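Local coordinates for RagB/SusD family nutrient uptake outer membrane protein (Bacteroides thetaiotaomicron, PDB 7KV2) that probably captures beta-glucan at the outer membrane surface of a gut bacterium, as a SusD-family glycan-binding protein, at residues A[51-56]-A[120-125]. Numbering follows the deposited sequence.
Sequences VAAYDP and KRCNDV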
loop_
_atom_site.group_PDB
_atom_site.type_symbol
_atom_site.label_atom_id
_atom_site.label_comp_id
_atom_site.label_asym_id
_atom_site.label_seq_id
_atom_site.Cartn_x
_atom_site.Cartn_y
_atom_site.Cartn_z
ATOM N N VAL A 51 -14.402 -9.115 -12.953
ATOM C CA VAL A 51 -14.609 -7.784 -12.321
ATOM C C VAL A 51 -14.775 -7.984 -10.813
ATOM O O VAL A 51 -14.066 -7.303 -10.042
ATOM C CB VAL A 51 -15.785 -7.024 -12.954
ATOM C CG1 VAL A 51 -16.101 -5.745 -12.196
ATOM C CG2 VAL A 51 -15.520 -6.728 -14.426
ATOM N N ALA A 52 -15.615 -8.926 -10.380
ATOM C CA ALA A 52 -15.836 -9.171 -8.939
ATOM C C ALA A 52 -14.515 -9.516 -8.229
ATOM O O ALA A 52 -14.383 -9.144 -7.051
ATOM C CB ALA A 52 -16.863 -10.249 -8.726
ATOM N N ALA A 53 -13.577 -10.205 -8.874
ATOM C CA ALA A 53 -12.305 -10.648 -8.251
ATOM C C ALA A 53 -11.427 -9.441 -7.861
ATOM O O ALA A 53 -10.512 -9.639 -7.037
ATOM C CB ALA A 53 -11.532 -11.555 -9.148
ATOM N N TYR A 54 -11.632 -8.290 -8.511
ATOM C CA TYR A 54 -10.911 -7.024 -8.201
ATOM C C TYR A 54 -11.502 -6.321 -6.972
ATOM O O TYR A 54 -10.816 -5.438 -6.400
ATOM C CB TYR A 54 -10.967 -6.053 -9.391
ATOM C CG TYR A 54 -10.087 -6.378 -10.573
ATOM C CD1 TYR A 54 -10.521 -7.224 -11.584
ATOM C CD2 TYR A 54 -8.825 -5.829 -10.705
ATOM C CE1 TYR A 54 -9.714 -7.515 -12.677
ATOM C CE2 TYR A 54 -8.010 -6.087 -11.810
ATOM C CZ TYR A 54 -8.457 -6.930 -12.811
ATOM O OH TYR A 54 -7.659 -7.209 -13.889
ATOM N N ASP A 55 -12.741 -6.610 -6.563
ATOM C CA ASP A 55 -13.429 -5.724 -5.590
ATOM C C ASP A 55 -12.698 -5.704 -4.255
ATOM O O ASP A 55 -12.608 -4.650 -3.632
ATOM C CB ASP A 55 -14.900 -6.100 -5.418
ATOM C CG ASP A 55 -15.783 -5.425 -6.438
ATOM O OD1 ASP A 55 -15.658 -4.195 -6.614
ATOM O OD2 ASP A 55 -16.584 -6.143 -7.072
ATOM N N PRO A 56 -12.220 -6.847 -3.713
ATOM C CA PRO A 56 -11.575 -6.841 -2.392
ATOM C C PRO A 56 -10.304 -5.967 -2.313
ATOM O O PRO A 56 -9.916 -5.589 -1.230
ATOM C CB PRO A 56 -11.313 -8.335 -2.152
ATOM C CG PRO A 56 -12.445 -8.991 -2.914
ATOM C CD PRO A 56 -12.446 -8.221 -4.221
ATOM N N LYS A 120 -10.664 -16.265 -2.813
ATOM C CA LYS A 120 -11.865 -17.096 -3.119
ATOM C C LYS A 120 -12.455 -16.642 -4.454
ATOM O O LYS A 120 -12.786 -17.496 -5.266
ATOM C CB LYS A 120 -12.920 -17.017 -2.011
ATOM C CG LYS A 120 -12.560 -17.820 -0.762
ATOM C CD LYS A 120 -13.469 -17.622 0.443
ATOM C CE LYS A 120 -13.225 -18.646 1.539
ATOM N NZ LYS A 120 -13.529 -18.092 2.883
ATOM N N ARG A 121 -12.552 -15.335 -4.695
ATOM C CA ARG A 121 -13.157 -14.837 -5.954
ATOM C C ARG A 121 -12.275 -15.200 -7.147
ATOM O O ARG A 121 -12.858 -15.501 -8.204
ATOM C CB ARG A 121 -13.453 -13.337 -5.858
ATOM C CG ARG A 121 -14.511 -13.040 -4.819
ATOM C CD ARG A 121 -14.863 -11.586 -4.841
ATOM N NE ARG A 121 -15.945 -11.310 -3.933
ATOM C CZ ARG A 121 -16.740 -10.282 -4.031
ATOM N NH1 ARG A 121 -16.568 -9.391 -5.001
ATOM N NH2 ARG A 121 -17.724 -10.147 -3.167
ATOM N N CYS A 122 -10.949 -15.177 -6.997
ATOM C CA CYS A 122 -9.964 -15.581 -8.036
ATOM C C CYS A 122 -10.165 -17.078 -8.370
ATOM O O CYS A 122 -10.215 -17.427 -9.569
ATOM C CB CYS A 122 -8.531 -15.269 -7.608
ATOM S SG CYS A 122 -8.225 -13.461 -7.567
ATOM N N ASN A 123 -10.234 -17.915 -7.340
ATOM C CA ASN A 123 -10.437 -19.387 -7.468
ATOM C C ASN A 123 -11.763 -19.670 -8.197
ATOM O O ASN A 123 -11.783 -20.602 -9.053
ATOM C CB ASN A 123 -10.329 -20.035 -6.083
ATOM C CG ASN A 123 -8.904 -20.071 -5.579
ATOM O OD1 ASN A 123 -7.954 -19.873 -6.352
ATOM N ND2 ASN A 123 -8.754 -20.407 -4.305
ATOM N N ASP A 124 -12.827 -18.928 -7.883
ATOM C CA ASP A 124 -14.168 -19.057 -8.525
ATOM C C ASP A 124 -14.023 -18.923 -10.038
ATOM O O ASP A 124 -14.591 -19.758 -10.763
ATOM C CB ASP A 124 -15.179 -18.000 -8.084
ATOM C CG ASP A 124 -15.736 -18.165 -6.683
ATOM O OD1 ASP A 124 -15.645 -19.268 -6.126
ATOM O OD2 ASP A 124 -16.276 -17.181 -6.170
ATOM N N VAL A 125 -13.281 -17.918 -10.509
ATOM C CA VAL A 125 -13.093 -17.691 -11.970
ATOM C C VAL A 125 -12.370 -18.883 -12.611
ATOM O O VAL A 125 -12.770 -19.272 -13.742
ATOM C CB VAL A 125 -12.397 -16.347 -12.254
ATOM C CG1 VAL A 125 -11.895 -16.261 -13.681
ATOM C CG2 VAL A 125 -13.346 -15.193 -11.942
HETATM O O HOH W 1 -18.386 -7.385 -5.591
#
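The guanidinium of Arg121 meets residues 51-56 along its edge: Ala52 O, Asp55 OD2 and a water all lie close to its plane, while Pro56 CG and Asp55 CB approach obliquely. The carboxylate of Asp55 is turned almost perpendicular to it, the two planes 85° apart. Arg121 NH1 donates to Ala52 O at 3.0 Å in a nearly straight bond (163°), arriving above the carbonyl plane; Asp55 N reaches the same oxygen from the opposite face. Arginine suits this place because its chain, extended from CG to NE, runs past Ala53 and beside Pro56, a compact apolar ring whose CG packs 4.0 Å from Arg121 CD, and still brings an N-H to Ala52 O. Asp55 OD2 and Arg121 NH1 form only a long salt bridge, 3.9 Å, bridged by the water; aspartate's second oxygen, OD1, serves His58. An alanine in place of Arg121 would probably cost Ala52 O the NH1 bond and Asp55 its water-bridged charge partner. Small Ala53 allows close approach, its CA 3.8 Å from Arg121 CB, and its CB touches the small, apolar Cys122 SG at 4.1 Å. This helix packing, within the TPR-related helical region of the SusD family, joins helix 43-53 and the residues after it to helix 110-130; from helix 137-162, Leu150 touches Tyr54 and Cys122, and Tyr154 packs on Pro56 and hydrogen-bonds to Ala53 O.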